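Side-chain contacts in fatty acid-binding protein TM_1468 (Thermotoga maritima, PDB 1VPV), which binds long-chain fatty acids such as palmitate and may take part in lipid transport or fatty acid metabolism: residues Asp24-Trp29 with Arg243-His248; Leu40-Glu45 with Met60-Arg65. All coordinates share one frame; numbering follows the deposited sequence.

Contact 1 (Asp24-Trp29 with Arg243-His248); sequences DVPFSW and RVIGVH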
ATOM      1  N   ASP A  24       2.867   0.110  -3.330  1.00 26.94           N
ATOM      2  CA  ASP A  24       2.793  -1.039  -4.237  1.00 24.47           C
ATOM      3  C   ASP A  24       1.795  -0.739  -5.363  1.00 24.02           C
ATOM      4  O   ASP A  24       0.885  -1.531  -5.646  1.00 24.60           O
ATOM      5  CB  ASP A  24       2.358  -2.302  -3.477  1.00 25.03           C
ATOM      6  CG  ASP A  24       3.309  -2.684  -2.351  1.00 28.83           C
ATOM      7  OD1 ASP A  24       4.512  -2.343  -2.433  1.00 28.06           O
ATOM      8  OD2 ASP A  24       2.851  -3.368  -1.383  1.00 34.37           O
ATOM      9  N   VAL A  25       1.964   0.423  -5.982  1.00 22.81           N
ATOM     10  CA  VAL A  25       1.053   0.918  -7.008  1.00 23.13           C
ATOM     11  C   VAL A  25       1.109   0.048  -8.264  1.00 23.50           C
ATOM     12  O   VAL A  25       2.213  -0.314  -8.725  1.00 24.49           O
ATOM     13  CB  VAL A  25       1.343   2.430  -7.363  1.00 24.09           C
ATOM     14  CG1 VAL A  25       2.692   2.598  -8.063  1.00 28.39           C
ATOM     15  CG2 VAL A  25       0.204   3.026  -8.207  1.00 20.99           C
ATOM     16  N   PRO A  26      -0.067  -0.310  -8.831  1.00 21.23           N
ATOM     17  CA  PRO A  26      -0.039  -1.176 -10.036  1.00 20.23           C
ATOM     18  C   PRO A  26       0.757  -0.528 -11.143  1.00 21.79           C
ATOM     19  O   PRO A  26       0.685   0.692 -11.305  1.00 24.08           O
ATOM     20  CB  PRO A  26      -1.510  -1.321 -10.401  1.00 19.86           C
ATOM     21  CG  PRO A  26      -2.249  -1.059  -9.067  1.00 17.74           C
ATOM     22  CD  PRO A  26      -1.440   0.019  -8.422  1.00 19.09           C
ATOM     23  N   PHE A  27       1.540  -1.297 -11.888  1.00 23.43           N
ATOM     24  CA  PHE A  27       2.477  -0.652 -12.826  1.00 24.25           C
ATOM     25  C   PHE A  27       1.747   0.266 -13.791  1.00 23.83           C
ATOM     26  O   PHE A  27       2.220   1.369 -14.047  1.00 26.57           O
ATOM     27  CB  PHE A  27       3.372  -1.685 -13.556  1.00 24.84           C
ATOM     28  CG  PHE A  27       4.230  -2.475 -12.608  1.00 27.01           C
ATOM     29  CD1 PHE A  27       5.198  -1.833 -11.840  1.00 28.96           C
ATOM     30  CD2 PHE A  27       4.013  -3.830 -12.404  1.00 21.41           C
ATOM     31  CE1 PHE A  27       5.956  -2.542 -10.899  1.00 30.04           C
ATOM     32  CE2 PHE A  27       4.785  -4.555 -11.478  1.00 24.04           C
ATOM     33  CZ  PHE A  27       5.749  -3.902 -10.727  1.00 30.86           C
ATOM     34  N   SER A  28       0.594  -0.174 -14.308  1.00 23.29           N
ATOM     35  CA  SER A  28      -0.070   0.533 -15.403  1.00 21.63           C
ATOM     36  C   SER A  28      -0.709   1.833 -14.956  1.00 22.82           C
ATOM     37  O   SER A  28      -0.947   2.721 -15.767  1.00 26.79           O
ATOM     38  CB  SER A  28      -1.118  -0.357 -16.076  1.00 21.64           C
ATOM     39  OG  SER A  28      -1.966  -0.972 -15.121  1.00 26.83           O
ATOM     40  N   TRP A  29      -0.996   1.959 -13.670  1.00 22.82           N
ATOM     41  CA  TRP A  29      -1.657   3.141 -13.158  1.00 21.52           C
ATOM     42  C   TRP A  29      -0.729   4.307 -13.107  1.00 24.00           C
ATOM     43  O   TRP A  29      -1.183   5.443 -12.953  1.00 25.00           O
ATOM     44  CB  TRP A  29      -2.166   2.913 -11.764  1.00 22.58           C
ATOM     45  CG  TRP A  29      -3.336   2.000 -11.682  1.00 22.82           C
ATOM     46  CD1 TRP A  29      -3.760   1.109 -12.616  1.00 19.90           C
ATOM     47  CD2 TRP A  29      -4.209   1.876 -10.572  1.00 19.28           C
ATOM     48  NE1 TRP A  29      -4.862   0.444 -12.168  1.00 24.04           N
ATOM     49  CE2 TRP A  29      -5.165   0.894 -10.910  1.00 18.83           C
ATOM     50  CE3 TRP A  29      -4.287   2.517  -9.319  1.00 18.66           C
ATOM     51  CZ2 TRP A  29      -6.187   0.525 -10.050  1.00 16.60           C
ATOM     52  CZ3 TRP A  29      -5.295   2.168  -8.458  1.00 21.27           C
ATOM     53  CH2 TRP A  29      -6.242   1.164  -8.822  1.00 26.91           C
ATOM     54  N   ARG A 243     -14.168  -1.809  -5.244  1.00 18.25           N
ATOM     55  CA  ARG A 243     -13.008  -1.899  -6.158  1.00 18.88           C
ATOM     56  C   ARG A 243     -11.816  -2.418  -5.345  1.00 19.12           C
ATOM     57  O   ARG A 243     -11.727  -2.159  -4.157  1.00 18.11           O
ATOM     58  CB  ARG A 243     -12.689  -0.564  -6.815  1.00 15.32           C
ATOM     59  CG  ARG A 243     -13.784  -0.063  -7.733  1.00 24.85           C
ATOM     60  CD  ARG A 243     -13.317   1.072  -8.659  1.00 23.64           C
ATOM     61  NE  ARG A 243     -12.932   2.255  -7.884  1.00 29.89           N
ATOM     62  CZ  ARG A 243     -12.745   3.478  -8.394  1.00 27.88           C
ATOM     63  NH1 ARG A 243     -12.907   3.696  -9.677  1.00 18.33           N
ATOM     64  NH2 ARG A 243     -12.406   4.501  -7.604  1.00 31.97           N
ATOM     65  N   VAL A 244     -10.902  -3.128  -5.990  1.00 19.60           N
ATOM     66  CA  VAL A 244      -9.910  -3.957  -5.289  1.00 20.76           C
ATOM     67  C   VAL A 244      -8.548  -3.994  -5.996  1.00 21.31           C
ATOM     68  O   VAL A 244      -8.471  -4.115  -7.224  1.00 20.76           O
ATOM     69  CB  VAL A 244     -10.399  -5.426  -5.220  1.00 21.05           C
ATOM     70  CG1 VAL A 244      -9.467  -6.280  -4.390  1.00 24.87           C
ATOM     71  CG2 VAL A 244     -11.791  -5.487  -4.645  1.00 30.73           C
ATOM     72  N   ILE A 245      -7.483  -3.903  -5.210  1.00 22.21           N
ATOM     73  CA  ILE A 245      -6.154  -4.273  -5.657  1.00 23.75           C
ATOM     74  C   ILE A 245      -5.752  -5.502  -4.863  1.00 23.69           C
ATOM     75  O   ILE A 245      -5.620  -5.432  -3.672  1.00 22.30           O
ATOM     76  CB  ILE A 245      -5.147  -3.137  -5.419  1.00 24.07           C
ATOM     77  CG1 ILE A 245      -5.605  -1.880  -6.165  1.00 25.56           C
ATOM     78  CG2 ILE A 245      -3.725  -3.527  -5.889  1.00 26.59           C
ATOM     79  CD1 ILE A 245      -4.631  -0.697  -6.007  1.00 27.20           C
ATOM     80  N   GLY A 246      -5.597  -6.641  -5.529  1.00 25.11           N
ATOM     81  CA  GLY A 246      -4.999  -7.815  -4.915  1.00 23.87           C
ATOM     82  C   GLY A 246      -3.491  -7.645  -4.848  1.00 25.45           C
ATOM     83  O   GLY A 246      -2.845  -7.275  -5.859  1.00 26.71           O
ATOM     84  N   VAL A 247      -2.919  -7.870  -3.660  1.00 24.25           N
ATOM     85  CA  VAL A 247      -1.466  -7.767  -3.497  1.00 25.80           C
ATOM     86  C   VAL A 247      -0.861  -9.073  -3.073  1.00 24.67           C
ATOM     87  O   VAL A 247      -1.506  -9.912  -2.447  1.00 23.66           O
ATOM     88  CB  VAL A 247      -1.019  -6.663  -2.501  1.00 26.63           C
ATOM     89  CG1 VAL A 247      -1.458  -5.289  -3.000  1.00 26.36           C
ATOM     90  CG2 VAL A 247      -1.565  -6.951  -1.125  1.00 31.13           C
ATOM     91  N   HIS A 248       0.405  -9.235  -3.429  1.00 25.01           N
ATOM     92  CA  HIS A 248       1.113 -10.439  -3.108  1.00 23.46           C
ATOM     93  C   HIS A 248       2.614 -10.189  -3.130  1.00 22.30           C
ATOM     94  O   HIS A 248       3.104  -9.401  -3.915  1.00 22.40           O
ATOM     95  CB  HIS A 248       0.734 -11.518  -4.122  1.00 22.59           C
ATOM     96  CG  HIS A 248       1.327 -11.301  -5.480  1.00 26.99           C
ATOM     97  ND1 HIS A 248       2.483 -11.932  -5.898  1.00 26.37           N
ATOM     98  CD2 HIS A 248       0.937 -10.503  -6.506  1.00 22.09           C
ATOM     99  CE1 HIS A 248       2.773 -11.538  -7.125  1.00 25.05           C
ATOM    100  NE2 HIS A 248       1.857 -10.659  -7.509  1.00 20.45           N
TER

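Contact 2 (Leu40-Glu45 with Met60-Arg65); sequences LYVVWE and MNFYKR. With PLM (palmitic acid), chain D.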
ATOM      1  N   LEU A  40      11.452   4.097  -1.089  1.00 23.34           N
ATOM      2  CA  LEU A  40      12.113   3.928   0.186  1.00 22.67           C
ATOM      3  C   LEU A  40      13.332   3.011  -0.042  1.00 22.91           C
ATOM      4  O   LEU A  40      13.590   2.557  -1.166  1.00 20.22           O
ATOM      5  CB  LEU A  40      11.157   3.334   1.228  1.00 23.21           C
ATOM      6  CG  LEU A  40      10.240   4.307   1.951  1.00 18.93           C
ATOM      7  CD1 LEU A  40       9.139   4.833   1.009  1.00 20.47           C
ATOM      8  CD2 LEU A  40       9.630   3.658   3.172  1.00 20.76           C
ATOM      9  N   TYR A  41      14.068   2.749   1.034  1.00 24.21           N
ATOM     10  CA  TYR A  41      15.313   2.000   0.962  1.00 25.08           C
ATOM     11  C   TYR A  41      15.306   0.714   1.783  1.00 21.84           C
ATOM     12  O   TYR A  41      14.652   0.601   2.824  1.00 19.66           O
ATOM     13  CB  TYR A  41      16.478   2.866   1.396  1.00 26.15           C
ATOM     14  CG  TYR A  41      16.601   4.137   0.612  1.00 28.90           C
ATOM     15  CD1 TYR A  41      17.200   4.149  -0.638  1.00 27.53           C
ATOM     16  CD2 TYR A  41      16.138   5.344   1.140  1.00 38.99           C
ATOM     17  CE1 TYR A  41      17.308   5.316  -1.374  1.00 35.03           C
ATOM     18  CE2 TYR A  41      16.264   6.544   0.417  1.00 41.56           C
ATOM     19  CZ  TYR A  41      16.845   6.515  -0.841  1.00 39.94           C
ATOM     20  OH  TYR A  41      16.959   7.689  -1.554  1.00 39.00           O
ATOM     21  N   VAL A  42      16.060  -0.236   1.264  1.00 20.49           N
ATOM     22  CA  VAL A  42      16.250  -1.534   1.853  1.00 23.01           C
ATOM     23  C   VAL A  42      17.770  -1.650   2.142  1.00 21.39           C
ATOM     24  O   VAL A  42      18.596  -1.515   1.236  1.00 18.09           O
ATOM     25  CB  VAL A  42      15.756  -2.644   0.883  1.00 23.31           C
ATOM     26  CG1 VAL A  42      16.217  -4.017   1.324  1.00 29.10           C
ATOM     27  CG2 VAL A  42      14.270  -2.618   0.801  1.00 28.25           C
ATOM     28  N   VAL A  43      18.106  -1.877   3.408  1.00 20.27           N
ATOM     29  CA  VAL A  43      19.487  -1.945   3.870  1.00 20.26           C
ATOM     30  C   VAL A  43      19.750  -3.318   4.464  1.00 20.43           C
ATOM     31  O   VAL A  43      19.193  -3.660   5.490  1.00 20.55           O
ATOM     32  CB  VAL A  43      19.762  -0.876   4.944  1.00 19.53           C
ATOM     33  CG1 VAL A  43      21.219  -0.901   5.356  1.00 22.61           C
ATOM     34  CG2 VAL A  43      19.413   0.499   4.393  1.00 22.36           C
ATOM     35  N   TRP A  44      20.611  -4.088   3.811  1.00 21.95           N
ATOM     36  CA  TRP A  44      21.037  -5.413   4.283  1.00 23.47           C
ATOM     37  C   TRP A  44      22.101  -5.345   5.362  1.00 25.39           C
ATOM     38  O   TRP A  44      22.841  -4.360   5.455  1.00 26.14           O
ATOM     39  CB  TRP A  44      21.638  -6.200   3.128  1.00 22.16           C
ATOM     40  CG  TRP A  44      20.711  -6.377   2.044  1.00 24.89           C
ATOM     41  CD1 TRP A  44      20.497  -5.517   1.011  1.00 23.66           C
ATOM     42  CD2 TRP A  44      19.807  -7.461   1.864  1.00 18.44           C
ATOM     43  NE1 TRP A  44      19.529  -6.005   0.192  1.00 22.77           N
ATOM     44  CE2 TRP A  44      19.092  -7.207   0.679  1.00 21.73           C
ATOM     45  CE3 TRP A  44      19.557  -8.638   2.563  1.00 23.74           C
ATOM     46  CZ2 TRP A  44      18.131  -8.100   0.164  1.00 24.28           C
ATOM     47  CZ3 TRP A  44      18.583  -9.525   2.069  1.00 23.43           C
ATOM     48  CH2 TRP A  44      17.882  -9.243   0.873  1.00 23.96           C
ATOM     49  N   GLU A  45      22.205  -6.430   6.128  1.00 26.92           N
ATOM     50  CA  GLU A  45      23.130  -6.539   7.260  1.00 31.51           C
ATOM     51  C   GLU A  45      24.561  -6.043   6.945  1.00 29.75           C
ATOM     52  O   GLU A  45      25.187  -5.420   7.789  1.00 27.97           O
ATOM     53  CB  GLU A  45      23.180  -8.001   7.763  1.00 30.70           C
ATOM     54  CG  GLU A  45      23.125  -8.120   9.265  1.00 37.04           C
ATOM     55  CD  GLU A  45      23.214  -9.578   9.772  1.00 42.88           C
ATOM     56  OE1 GLU A  45      22.667 -10.502   9.107  1.00 50.45           O
ATOM     57  OE2 GLU A  45      23.840  -9.783  10.851  1.00 53.79           O
HETATM   58  N   MSE A  60      10.991  -8.376  -9.197  1.00 29.16           N
HETATM   59  CA  MSE A  60      11.259  -9.803  -9.375  1.00 31.63           C
HETATM   60  C   MSE A  60      12.638 -10.314  -8.925  1.00 28.76           C
HETATM   61  O   MSE A  60      12.751 -11.411  -8.363  1.00 28.57           O
HETATM   62  CB  MSE A  60      11.166 -10.100 -10.836  1.00 34.38           C
HETATM   63  CG  MSE A  60       9.770 -10.083 -11.325  1.00 55.94           C
HETATM   64 SE   MSE A  60       9.427 -11.884 -11.897  1.00105.27          SE
HETATM   65  CE  MSE A  60      10.440 -11.827 -13.620  1.00 73.98           C
ATOM     66  N   ASN A  61      13.681  -9.557  -9.254  1.00 25.08           N
ATOM     67  CA  ASN A  61      15.037  -9.860  -8.813  1.00 25.21           C
ATOM     68  C   ASN A  61      15.129  -9.890  -7.282  1.00 25.56           C
ATOM     69  O   ASN A  61      15.749 -10.795  -6.689  1.00 28.12           O
ATOM     70  CB  ASN A  61      15.997  -8.811  -9.363  1.00 25.07           C
ATOM     71  CG  ASN A  61      17.437  -9.134  -9.075  1.00 27.43           C
ATOM     72  OD1 ASN A  61      18.058  -8.526  -8.203  1.00 26.01           O
ATOM     73  ND2 ASN A  61      17.981 -10.097  -9.802  1.00 33.78           N
ATOM     74  N   PHE A  62      14.502  -8.904  -6.654  1.00 20.15           N
ATOM     75  CA  PHE A  62      14.492  -8.798  -5.233  1.00 20.36           C
ATOM     76  C   PHE A  62      13.816 -10.017  -4.606  1.00 21.44           C
ATOM     77  O   PHE A  62      14.245 -10.530  -3.584  1.00 19.17           O
ATOM     78  CB  PHE A  62      13.740  -7.535  -4.814  1.00 20.62           C
ATOM     79  CG  PHE A  62      13.735  -7.327  -3.334  1.00 25.07           C
ATOM     80  CD1 PHE A  62      14.849  -6.743  -2.708  1.00 22.73           C
ATOM     81  CD2 PHE A  62      12.658  -7.755  -2.558  1.00 16.58           C
ATOM     82  CE1 PHE A  62      14.885  -6.571  -1.338  1.00 17.36           C
ATOM     83  CE2 PHE A  62      12.680  -7.580  -1.205  1.00 27.90           C
ATOM     84  CZ  PHE A  62      13.816  -7.002  -0.573  1.00 21.17           C
ATOM     85  N   TYR A  63      12.717 -10.445  -5.206  1.00 21.30           N
ATOM     86  CA  TYR A  63      12.005 -11.605  -4.725  1.00 23.07           C
ATOM     87  C   TYR A  63      12.951 -12.801  -4.708  1.00 22.56           C
ATOM     88  O   TYR A  63      12.929 -13.605  -3.800  1.00 25.02           O
ATOM     89  CB  TYR A  63      10.785 -11.935  -5.622  1.00 23.30           C
ATOM     90  CG  TYR A  63       9.535 -11.075  -5.442  1.00 24.80           C
ATOM     91  CD1 TYR A  63       9.273 -10.382  -4.256  1.00 19.00           C
ATOM     92  CD2 TYR A  63       8.579 -11.009  -6.457  1.00 23.56           C
ATOM     93  CE1 TYR A  63       8.104  -9.627  -4.107  1.00 16.16           C
ATOM     94  CE2 TYR A  63       7.410 -10.275  -6.301  1.00 20.35           C
ATOM     95  CZ  TYR A  63       7.176  -9.590  -5.133  1.00 22.24           C
ATOM     96  OH  TYR A  63       6.007  -8.841  -5.003  1.00 22.08           O
ATOM     97  N   LYS A  64      13.764 -12.917  -5.735  1.00 20.82           N
ATOM     98  CA  LYS A  64      14.623 -14.041  -5.847  1.00 22.89           C
ATOM     99  C   LYS A  64      15.692 -13.958  -4.751  1.00 21.52           C
ATOM    100  O   LYS A  64      15.909 -14.940  -4.041  1.00 23.33           O
ATOM    101  CB  LYS A  64      15.218 -14.079  -7.254  1.00 25.37           C
ATOM    102  CG  LYS A  64      16.029 -15.293  -7.562  1.00 30.85           C
ATOM    103  CD  LYS A  64      16.883 -15.092  -8.813  1.00 36.91           C
ATOM    104  CE  LYS A  64      18.192 -14.355  -8.507  1.00 45.55           C
ATOM    105  NZ  LYS A  64      19.333 -15.275  -8.176  1.00 43.03           N
ATOM    106  N   ARG A  65      16.310 -12.779  -4.596  1.00 20.36           N
ATOM    107  CA  ARG A  65      17.355 -12.551  -3.606  1.00 18.57           C
ATOM    108  C   ARG A  65      16.864 -12.651  -2.161  1.00 19.11           C
ATOM    109  O   ARG A  65      17.570 -13.193  -1.343  1.00 19.95           O
ATOM    110  CB  ARG A  65      18.083 -11.229  -3.847  1.00 19.42           C
ATOM    111  CG  ARG A  65      19.067 -11.281  -5.081  1.00 23.61           C
ATOM    112  CD  ARG A  65      19.765  -9.943  -5.418  1.00 21.21           C
ATOM    113  NE  ARG A  65      18.773  -8.910  -5.730  1.00 26.27           N
ATOM    114  CZ  ARG A  65      18.457  -7.886  -4.934  1.00 30.24           C
ATOM    115  NH1 ARG A  65      19.032  -7.726  -3.744  1.00 37.53           N
ATOM    116  NH2 ARG A  65      17.530  -7.023  -5.317  1.00 29.55           N
TER
HETATM  117  C1  PLM D 501      10.178   2.655   6.628  1.00 34.58           C
HETATM  118  O1  PLM D 501       9.989   3.873   6.916  1.00 33.10           O
HETATM  119  O2  PLM D 501      11.288   2.077   6.861  1.00 29.42           O
HETATM  120  C2  PLM D 501       9.045   1.903   5.966  1.00 28.71           C
HETATM  121  C3  PLM D 501       8.325   1.010   6.955  1.00 19.59           C
HETATM  122  C4  PLM D 501       7.287   0.162   6.231  1.00 17.20           C
HETATM  123  C5  PLM D 501       6.628  -0.779   7.234  1.00 17.40           C
HETATM  124  C6  PLM D 501       5.589  -1.662   6.592  1.00 19.64           C
HETATM  125  C7  PLM D 501       4.879  -2.557   7.597  1.00 20.02           C
HETATM  126  C8  PLM D 501       4.152  -3.700   6.897  1.00 18.58           C
HETATM  127  C9  PLM D 501       2.885  -3.224   6.220  1.00 18.97           C
HETATM  128  CA  PLM D 501       2.198  -4.334   5.449  1.00 21.27           C
HETATM  129  CB  PLM D 501       0.854  -3.862   4.915  1.00 15.01           C
HETATM  130  CC  PLM D 501       0.305  -4.863   3.904  1.00 18.39           C
HETATM  131  CD  PLM D 501      -1.131  -4.518   3.457  1.00 20.79           C
HETATM  132  CE  PLM D 501      -1.596  -5.376   2.294  1.00 21.45           C
HETATM  133  CF  PLM D 501      -3.067  -5.172   1.967  1.00 28.46           C
HETATM  134  CG  PLM D 501      -3.308  -3.962   1.059  1.00 28.46           C

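Contact 1 (Asp24-Trp29 with Arg243-His248)
I245 meets P26 and W29 through its delta methyl: CG1 lies anti to the backbone carbonyl carbon (chi1 -59°), and an extended second torsion (chi2 -179°) carries CD1 straight out from strand 243-248 toward the 24-29 loop. W29 has the same kind of first torsion (chi1 -72°), which lays the six-membered part of its indole toward the strand, so the two side chains arrive from opposite directions. CD1 of I245 stands 3.7 Å from CH2 of W29 and makes an oblique approach to the ring. The same methyl reaches the CG corner of the proline from the strand side, with I245 CD1 3.9 Å from P26 CG. One terminal methyl therefore serves both partners, sitting where the pyrrolidine and the indole converge.

The two loop residues are themselves packed together. P26 CG lies 3.8 Å above the plane of the W29 ring, over its centre, a geometry consistent with a CH-pi contact. The backbone bond from W29 N to P26 O, 3.2 Å long, closes the turn that brings the proline over the face of the indole at the start of helix 29-32.

P138 of helix 138-149 touches both W29 and I245, while S274 of strand 267-275 packs against I245. D24 fixes the start of the loop by polar bonds to S134, S274 and G277. The contact thus joins the loop following strand 15-20, a strand of one sheet, to strand 241-248 of the other, across the interface between the two halves of the DegV fold.

No hydrogen bond links the two segments. All three touching residues are buried and they meet through carbon atoms only, so cohesion here depends on van der Waals fit and the exclusion of water, without a directional bond of its own.

Contact 2 (Leu40-Glu45 with Met60-Arg65)
F62 makes both apolar contacts of this helix-strand interface through one ring carbon: its CE1 is 3.9 Å from V42 CG1 and equally 3.9 Å from W44 CZ2. Its CG is anti to the backbone N (chi1 -178°), which swings the ring off the helix toward the strand, where V42 comes from the opposite direction, its CG1 oblique to the ring, and the indole crosses it at a slant.

Beside this, R65 NH1 comes 4.0 Å from W44 CZ2, with the guanidinium and indole planes 63° apart rather than stacked. N61, one helical turn earlier, steadies the arginine: R65 NE donates to N61 OD1 at 2.6 Å, from above the carbonyl plane, and NH2 adds a weak second bond. E50 OE2 forms a salt bridge with R65 NH1 and accepts from W44 NE1, so one carboxylate oxygen links the two side chains.

L40, two residues before V42, places CD2 3.4 Å from C2 of the palmitate, and V42 lies about 4 Å, side chain to side chain, from the palmitate-binding T75. Through F62, helix 56-68 packs against V42 and W44 and also touches E50 of the antiparallel strand 49-51, while helix 278-284 covers F62 through K278 and T282.

Overall arrangement
The centres of contacts 1 and 2 are about 20 Å apart. Along the chain the order is 24-29, 40-45, 60-65, 243-248: contact 2 is local, between a strand of the first sheet and the helix that soon follows, whereas contact 1 brings the N-terminal part against a strand of the second sheet. A probable hydrogen bond between Y63 OH and H248 O, 3.2 Å, connects helix 56-68 with the end of strand 241-248. Palmitate spans the region between them: its carboxylate end, bonded to T75 and S108, lies on the side of contact 2, and V247 of contact 1 touches its tail.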